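Local structure of tailspike protein (Siphovirus 9NA, 3RIQ) at the interface of chains A and B. The protein is the receptor-binding tailspike of a Salmonella phage, an endorhamnosidase with a right-handed beta-helix that recognises and cleaves the lipopolysaccharide of the host. Residues are numbered along the deposited sequence; one frame, centred on the assembly and turned at random. Chains: chain A/B, Tailspike protein.

Contact 1: the interface of chains A and B. Residues chain A 526-527, 543; chain B 529, 541, 543.
The ring of B:Tyr541, with CG anti to its carbonyl carbon (chi1 -70°), reaches across to A:Leu527, whose backbone sets CB over the ring and whose CG, anti to the backbone N (chi1 -175°), sends CD2 along the same face. Both leucines of chain A lie on the same face of the tyrosine. A:Leu527 CB covers the CE1 side, 3.5 Å from B:Tyr541 CE1, and its CD2 branch lies above the same face, about equally far from B:Tyr541 CD1 and CE1 (4.0 Å each). A:Leu543 takes the other half, its CB 3.7 Å from B:Tyr541 CD2. The phenol hydroxyl ends in a nearly straight hydrogen bond: the backbone N of A:Leu527 donates to B:Tyr541 OH over 3.0 Å, with 169° at the hydrogen. This N-H comes from the leucine-covered face, well above the ring plane, so the bond and the apolar contacts press on one side of the tyrosine and fix its tip. Farther along, the CD1 branch of A:Leu543 meets the tip of B:Ile529 CD1 at 3.8 Å, the two side chains crossing at about a right angle. The CD2 methyls of A:Leu543 and B:Leu543 come together more loosely, 4.1 Å apart. The patch is thus mainly apolar, with one backbone amide satisfied by a tyrosine of the neighbour. It joins the last residues of adjacent chains and probably helps to close the C-terminal end of the tailspike trimer.

Contact 2: the interface of chains A and B. Residues chain A 491, 494, 496, 498; chain B 501-502, 506, 510, 518-519.
A:His496 turns one face of its imidazole to B:Leu506 and one edge to the backbone of B:Ala510. The CD2 methyl of B:Leu506 sits over the middle of the ring, 3.8 Å above its plane, while the CD1 branch lies over the same face, above A:His496 CD2 at 3.9 Å. At right angles to this contact, A:His496 NE2 donates a hydrogen bond to the carbonyl B:Ala510 O, 3.0 Å away and within 9° of the ring plane. The bond is somewhat bent, 149° at the hydrogen, and the donor is moderately tilted from the carbonyl plane. Face and edge contacts together probably limit rotation of the imidazole. CG between backbone N and carbonyl carbon (chi1 64°) swings the imidazole under B:Leu506 and toward B:Ala510 O. A:His496 CB lies 3.6 Å from B:Ala502 N. A:Phe494 and B:Leu506 run past each other in opposite directions, with A:Phe494 CB 3.6 Å from B:Leu506 CD2, the same methyl that covers the histidine. The extended chain of A:Arg491 passes B:Ala510, CD lying 3.5 Å from B:Ala510 O. On chain A the site occupies the turn between the 3-10 helix 491-493 and strand 497-500; on chain B it uses the segment leading into and including 3-10 helix 508-510, backed by strand 516-521.

Contact 3: the interface of chains A and B. Residues chain A 11-14; chain B 9-12.
B:Phe11 is wedged among A:Phe11, A:Tyr13 and its own neighbour B:Lys10, and this is the tight part of the contact. One face of its ring carries B:Lys10 CG over the centre; the opposite face takes A:Phe11 CB, displaced toward the rim and 3.6 Å from B:Phe11 CD1. The two phenylalanine rings meet edge-to-face at 62°, and the A:Tyr13 ring stands almost perpendicular to B:Phe11 at 87°, its CE1 approaching in the plane of the phenylalanine. An antiparallel bridge between A:Tyr13 and B:Phe11 underlies these rings: B:Lys12 N donates to A:Lys12 O over 2.9 Å, and A:Ser14 N to B:Lys10 O over 2.9 Å. The lysines A:Lys12 and B:Lys12 lie side by side, each with CG anti to the backbone N (chi1 177°), touching through A:Lys12 CG and B:Lys12 CB at 3.8 Å. Toward the water side, polar groups are linked through water. One water links the backbone carbonyls A:Ser14 O and B:Phe11 O, and another joins the side-chain tips A:Ser14 OG and B:Lys12 NZ. B:Lys10 runs alongside A:Tyr13, pointing the same way, so that a third water, in the tyrosine ring plane, lies 2.8 Å from A:Tyr13 OH and 3.0 Å from B:Lys10 NZ.

Contact 4: the interface of chains A and B. Residues chain A 461, 464-467, 469; chain B 449-452.
Hydrogen bonds centre on the carboxylate of A:Glu469, which meets consecutive backbone amides of B:Ile451 and B:Asn452 across the interface. B:Ile451 N donates to A:Glu469 OE2 over 2.8 Å, nearly along the C-O axis; B:Asn452 N donates to the same A:Glu469 OE2 at 3.0 Å, from above the carboxylate plane. A:Gly467 N, in the same chain as the acid, also donates to OE2 from out of plane. Three N-H groups thus grip this oxygen and would tend to stabilise negative charge on it. The glutamate chain is bent at chi2 (89°), which turns the carboxylate back toward A:Gly467 while its CG stays against chain B.

Apolar contacts flank the polar core. B:Thr450 presents its CG2 methyl to A:Glu469 CG at 3.8 Å, and the same methyl borders A:Ala464 and A:Cys461 SG. A:Pro466 lays CB against B:Ile451 CG1 at 3.6 Å, beside the backbone of B:Gly449.

A doubtful oxygen pair remains at the other carboxylate oxygen, OE1. The amide orientation of B:Asn452 is uncertain there, since an amide turned about to place ND2 at this point would supply a donor. As modelled, the side chain crosses the glutamate at about a right angle, the flat groups 74° apart, with B:Asn452 OD1 2.9 Å from A:Glu469 OE1.

Contact 1: the interface of chains A and B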
# COMPACT_ATOMS: atom_id res chain seq x y z
N GLU A 526 -39.32 54.11 5.37
CA GLU A 526 -38.71 54.86 4.26
C GLU A 526 -37.40 54.15 3.86
O GLU A 526 -36.57 53.88 4.73
CB GLU A 526 -38.39 56.30 4.69
CG GLU A 526 -39.53 57.09 5.33
CD GLU A 526 -39.52 57.04 6.86
OE1 GLU A 526 -39.03 56.04 7.47
OE2 GLU A 526 -40.01 58.03 7.46
N LEU A 527 -37.25 53.81 2.57
CA LEU A 527 -35.98 53.24 2.10
C LEU A 527 -34.92 54.34 1.96
O LEU A 527 -35.19 55.39 1.35
CB LEU A 527 -36.16 52.48 0.78
CG LEU A 527 -34.90 51.74 0.27
CD1 LEU A 527 -34.52 50.55 1.16
CD2 LEU A 527 -35.10 51.25 -1.16
N LEU A 543 -34.91 58.01 -0.56
CA LEU A 543 -35.40 57.80 -1.92
C LEU A 543 -36.81 58.32 -2.05
O LEU A 543 -37.50 58.51 -1.03
CB LEU A 543 -35.30 56.33 -2.32
CG LEU A 543 -33.83 55.90 -2.33
CD1 LEU A 543 -33.67 54.41 -2.55
CD2 LEU A 543 -33.04 56.70 -3.37
OXT LEU A 543 -37.24 58.58 -3.18
N ILE B 529 -36.81 50.48 -8.16
CA ILE B 529 -36.48 49.54 -7.10
C ILE B 529 -37.77 48.95 -6.59
O ILE B 529 -38.65 49.70 -6.17
CB ILE B 529 -35.77 50.26 -5.92
CG1 ILE B 529 -34.47 50.93 -6.39
CG2 ILE B 529 -35.55 49.28 -4.73
CD1 ILE B 529 -33.85 51.87 -5.34
N TYR B 541 -39.97 52.25 -5.75
CA TYR B 541 -39.35 53.57 -5.92
C TYR B 541 -38.95 53.78 -7.36
O TYR B 541 -38.41 52.88 -7.98
CB TYR B 541 -38.11 53.66 -5.02
CG TYR B 541 -38.45 53.73 -3.56
CD1 TYR B 541 -38.55 52.56 -2.80
CD2 TYR B 541 -38.64 54.97 -2.92
CE1 TYR B 541 -38.89 52.61 -1.45
CE2 TYR B 541 -38.96 55.03 -1.58
CZ TYR B 541 -39.08 53.85 -0.85
OH TYR B 541 -39.38 53.89 0.49
N LEU B 543 -36.53 56.17 -9.76
CA LEU B 543 -35.38 57.05 -9.55
C LEU B 543 -35.48 58.24 -10.47
O LEU B 543 -36.22 58.19 -11.47
CB LEU B 543 -34.07 56.30 -9.75
CG LEU B 543 -33.95 55.20 -8.68
CD1 LEU B 543 -32.75 54.30 -8.92
CD2 LEU B 543 -33.91 55.80 -7.28
OXT LEU B 543 -34.83 59.25 -10.19

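Contact 2: the interface of chains A and B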
# COMPACT_ATOMS: atom_id res chain seq x y z
N ARG A 491 -33.46 34.91 -8.98
CA ARG A 491 -34.69 34.33 -8.43
C ARG A 491 -35.81 34.43 -9.47
O ARG A 491 -36.06 35.51 -10.03
CB ARG A 491 -35.12 34.98 -7.11
CG ARG A 491 -36.45 34.39 -6.59
CD ARG A 491 -36.75 34.87 -5.19
NE ARG A 491 -38.11 34.52 -4.77
CZ ARG A 491 -38.52 33.36 -4.25
NH1 ARG A 491 -37.69 32.34 -4.01
NH2 ARG A 491 -39.82 33.24 -3.96
N PHE A 494 -35.47 36.08 -13.29
CA PHE A 494 -35.45 37.50 -13.65
C PHE A 494 -34.04 38.11 -13.77
O PHE A 494 -33.91 39.29 -14.10
CB PHE A 494 -36.39 38.35 -12.76
CG PHE A 494 -37.86 38.13 -13.09
CD1 PHE A 494 -38.57 37.13 -12.46
CD2 PHE A 494 -38.49 38.90 -14.06
CE1 PHE A 494 -39.89 36.87 -12.77
CE2 PHE A 494 -39.82 38.66 -14.39
CZ PHE A 494 -40.52 37.64 -13.75
N HIS A 496 -31.72 39.08 -11.84
CA HIS A 496 -31.39 40.25 -11.02
C HIS A 496 -30.72 39.80 -9.73
O HIS A 496 -30.81 38.63 -9.32
CB HIS A 496 -32.68 40.97 -10.62
CG HIS A 496 -33.57 40.15 -9.75
ND1 HIS A 496 -34.07 38.93 -10.16
CD2 HIS A 496 -34.03 40.34 -8.48
CE1 HIS A 496 -34.81 38.41 -9.19
NE2 HIS A 496 -34.81 39.25 -8.17
N SER A 498 -31.07 39.99 -5.78
CA SER A 498 -31.84 40.37 -4.59
C SER A 498 -30.87 40.80 -3.50
O SER A 498 -29.96 40.03 -3.13
CB SER A 498 -32.69 39.19 -4.09
OG SER A 498 -33.47 38.68 -5.15
N VAL B 501 -29.52 43.71 -12.89
CA VAL B 501 -30.88 44.17 -12.61
C VAL B 501 -31.84 43.56 -13.60
O VAL B 501 -31.46 43.19 -14.72
CB VAL B 501 -30.99 45.71 -12.53
CG1 VAL B 501 -29.81 46.31 -11.80
CG2 VAL B 501 -31.12 46.29 -13.88
N ALA B 502 -33.10 43.42 -13.19
CA ALA B 502 -34.08 42.81 -14.09
C ALA B 502 -34.36 43.68 -15.31
O ALA B 502 -34.35 44.92 -15.24
CB ALA B 502 -35.36 42.46 -13.36
N LEU B 506 -40.27 43.48 -12.21
CA LEU B 506 -40.04 42.44 -11.24
C LEU B 506 -41.34 42.15 -10.49
O LEU B 506 -41.96 43.08 -9.97
CB LEU B 506 -39.01 42.95 -10.23
CG LEU B 506 -37.57 42.52 -10.31
CD1 LEU B 506 -36.89 42.98 -9.02
CD2 LEU B 506 -37.43 40.98 -10.51
N ALA B 510 -40.45 37.60 -6.84
CA ALA B 510 -39.01 37.58 -7.16
C ALA B 510 -38.10 38.14 -6.06
O ALA B 510 -36.89 38.22 -6.23
CB ALA B 510 -38.71 38.22 -8.51
N GLY B 518 -34.82 44.74 -5.15
CA GLY B 518 -34.28 44.33 -6.46
C GLY B 518 -34.51 45.48 -7.42
O GLY B 518 -35.56 46.12 -7.37
N PHE B 519 -33.51 45.75 -8.26
CA PHE B 519 -33.65 46.77 -9.28
C PHE B 519 -34.24 46.18 -10.57
O PHE B 519 -34.05 45.00 -10.89
CB PHE B 519 -32.30 47.41 -9.63
CG PHE B 519 -31.73 48.29 -8.53
CD1 PHE B 519 -31.04 47.75 -7.43
CD2 PHE B 519 -31.86 49.68 -8.62
CE1 PHE B 519 -30.50 48.62 -6.44
CE2 PHE B 519 -31.31 50.52 -7.65
CZ PHE B 519 -30.65 49.99 -6.56

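Contact 3: the interface of chains A and B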
# COMPACT_ATOMS: atom_id res chain seq x y z
N PHE A 11 28.75 -40.49 3.55
CA PHE A 11 27.27 -40.46 3.67
C PHE A 11 26.79 -39.49 4.75
O PHE A 11 27.48 -39.24 5.77
CB PHE A 11 26.73 -41.84 4.02
CG PHE A 11 27.01 -42.89 2.97
CD1 PHE A 11 26.76 -42.63 1.62
CD2 PHE A 11 27.50 -44.14 3.34
CE1 PHE A 11 27.00 -43.66 0.65
CE2 PHE A 11 27.77 -45.12 2.40
CZ PHE A 11 27.51 -44.87 1.04
N LYS A 12 25.64 -38.89 4.49
CA LYS A 12 25.02 -37.96 5.43
C LYS A 12 24.53 -38.66 6.71
O LYS A 12 23.86 -39.68 6.63
CB LYS A 12 23.79 -37.37 4.69
CG LYS A 12 22.93 -36.43 5.48
CD LYS A 12 23.54 -35.08 5.57
CE LYS A 12 22.48 -34.03 6.05
NZ LYS A 12 23.15 -32.75 6.33
N TYR A 13 24.85 -38.11 7.88
CA TYR A 13 24.35 -38.64 9.14
C TYR A 13 22.91 -38.25 9.40
O TYR A 13 22.56 -37.05 9.42
CB TYR A 13 25.21 -38.15 10.30
CG TYR A 13 26.56 -38.89 10.44
CD1 TYR A 13 27.48 -38.98 9.38
CD2 TYR A 13 26.88 -39.51 11.63
CE1 TYR A 13 28.71 -39.68 9.53
CE2 TYR A 13 28.06 -40.21 11.79
CZ TYR A 13 28.98 -40.29 10.76
OH TYR A 13 30.13 -40.97 11.03
N SER A 14 22.08 -39.27 9.61
CA SER A 14 20.70 -39.07 10.02
C SER A 14 20.29 -40.24 10.88
O SER A 14 20.65 -41.40 10.58
CB SER A 14 19.78 -38.94 8.79
OG SER A 14 18.45 -38.70 9.21
N LYS B 9 21.08 -47.41 10.61
CA LYS B 9 20.63 -46.57 11.72
C LYS B 9 21.35 -45.23 11.82
O LYS B 9 20.93 -44.37 12.58
CB LYS B 9 20.73 -47.31 13.07
CG LYS B 9 19.78 -48.53 13.11
CD LYS B 9 19.75 -49.22 14.43
CE LYS B 9 19.10 -50.57 14.25
NZ LYS B 9 18.86 -51.26 15.55
N LYS B 10 22.42 -45.03 11.06
CA LYS B 10 23.16 -43.78 11.21
C LYS B 10 23.18 -42.89 9.98
O LYS B 10 23.61 -41.74 10.09
CB LYS B 10 24.59 -44.04 11.68
CG LYS B 10 25.47 -44.70 10.68
CD LYS B 10 26.83 -45.06 11.29
CE LYS B 10 27.70 -43.88 11.70
NZ LYS B 10 29.10 -44.37 12.00
N PHE B 11 22.75 -43.39 8.83
CA PHE B 11 22.84 -42.60 7.58
C PHE B 11 21.47 -42.32 6.97
O PHE B 11 20.50 -43.10 7.11
CB PHE B 11 23.66 -43.34 6.53
CG PHE B 11 25.09 -43.59 6.94
CD1 PHE B 11 25.87 -42.55 7.48
CD2 PHE B 11 25.68 -44.84 6.76
CE1 PHE B 11 27.24 -42.81 7.82
CE2 PHE B 11 26.98 -45.09 7.13
CZ PHE B 11 27.77 -44.07 7.67
N LYS B 12 21.37 -41.15 6.35
CA LYS B 12 20.15 -40.72 5.68
C LYS B 12 19.84 -41.57 4.44
O LYS B 12 20.71 -41.78 3.61
CB LYS B 12 20.39 -39.26 5.23
CG LYS B 12 19.29 -38.61 4.44
CD LYS B 12 18.18 -38.17 5.31
CE LYS B 12 17.24 -37.17 4.56
NZ LYS B 12 16.04 -36.91 5.36
O HOH W 1 19.01 -43.42 9.58
O HOH W 2 16.66 -36.77 8.19
O HOH W 3 30.39 -42.17 13.51

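Contact 4: the interface of chains A and B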
# COMPACT_ATOMS: atom_id res chain seq x y z
N CYS A 461 -30.60 24.29 -8.55
CA CYS A 461 -31.06 24.07 -9.92
C CYS A 461 -32.57 23.98 -9.97
O CYS A 461 -33.17 23.11 -9.34
CB CYS A 461 -30.45 22.79 -10.50
SG CYS A 461 -31.03 22.45 -12.21
N ALA A 464 -33.64 21.36 -14.69
CA ALA A 464 -32.55 20.42 -14.96
C ALA A 464 -32.81 19.82 -16.32
O ALA A 464 -33.31 18.70 -16.43
CB ALA A 464 -32.54 19.29 -13.90
N SER A 465 -32.58 20.61 -17.37
CA SER A 465 -32.71 20.11 -18.73
C SER A 465 -31.37 20.39 -19.38
O SER A 465 -30.90 21.54 -19.35
CB SER A 465 -33.78 20.88 -19.51
OG SER A 465 -35.05 20.77 -18.91
N PRO A 466 -30.76 19.36 -19.98
CA PRO A 466 -29.41 19.56 -20.52
C PRO A 466 -29.38 20.66 -21.58
O PRO A 466 -30.17 20.64 -22.54
CB PRO A 466 -29.03 18.18 -21.09
CG PRO A 466 -30.31 17.48 -21.27
CD PRO A 466 -31.24 17.98 -20.20
N GLY A 467 -28.49 21.62 -21.39
CA GLY A 467 -28.36 22.77 -22.28
C GLY A 467 -29.44 23.82 -22.12
O GLY A 467 -29.43 24.83 -22.84
N GLU A 469 -30.58 24.70 -18.66
CA GLU A 469 -30.61 24.75 -17.22
C GLU A 469 -31.02 26.14 -16.69
O GLU A 469 -30.74 27.18 -17.33
CB GLU A 469 -29.22 24.42 -16.68
CG GLU A 469 -28.69 23.03 -17.09
CD GLU A 469 -27.90 23.00 -18.42
OE1 GLU A 469 -27.83 24.02 -19.18
OE2 GLU A 469 -27.35 21.92 -18.69
N GLY B 449 -29.06 15.23 -14.85
CA GLY B 449 -29.85 15.86 -15.91
C GLY B 449 -29.37 17.23 -16.33
O GLY B 449 -30.13 17.99 -16.97
N THR B 450 -28.14 17.59 -15.96
CA THR B 450 -27.57 18.86 -16.41
C THR B 450 -26.24 18.65 -17.11
O THR B 450 -25.51 17.68 -16.80
CB THR B 450 -27.38 19.88 -15.21
OG1 THR B 450 -26.50 19.32 -14.22
CG2 THR B 450 -28.72 20.22 -14.55
N ILE B 451 -25.91 19.54 -18.04
CA ILE B 451 -24.61 19.62 -18.68
C ILE B 451 -23.79 20.76 -18.03
O ILE B 451 -22.60 20.62 -17.79
CB ILE B 451 -24.74 19.93 -20.22
CG1 ILE B 451 -25.46 18.79 -20.96
CG2 ILE B 451 -23.39 20.24 -20.87
CD1 ILE B 451 -24.88 17.43 -20.70
N ASN B 452 -24.45 21.90 -17.79
CA ASN B 452 -23.80 23.12 -17.32
C ASN B 452 -23.98 23.34 -15.83
O ASN B 452 -24.99 22.90 -15.25
CB ASN B 452 -24.36 24.34 -18.08
CG ASN B 452 -24.19 24.21 -19.58
OD1 ASN B 452 -25.19 24.15 -20.33
ND2 ASN B 452 -22.94 24.13 -20.03

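The contacts span the long axis of the tailspike. Contact 1 and contact 2 lie about 15 Å apart between the centres of their C-alpha atoms, and contact 4 follows about 22 Å from contact 2, so these form a C-terminal group. Contact 3 stands about 113 Å from contact 1, near the N-terminal end of the receptor-binding fragment. Contact 1 takes residues of strand 527-532 from both chains and Leu543 from both; contact 3 likewise uses Phe11 and Lys12 twice. Such sharing fits three copies meeting around an axis, as in the trimeric P22 tailspike family, with both ends of the fragment joined.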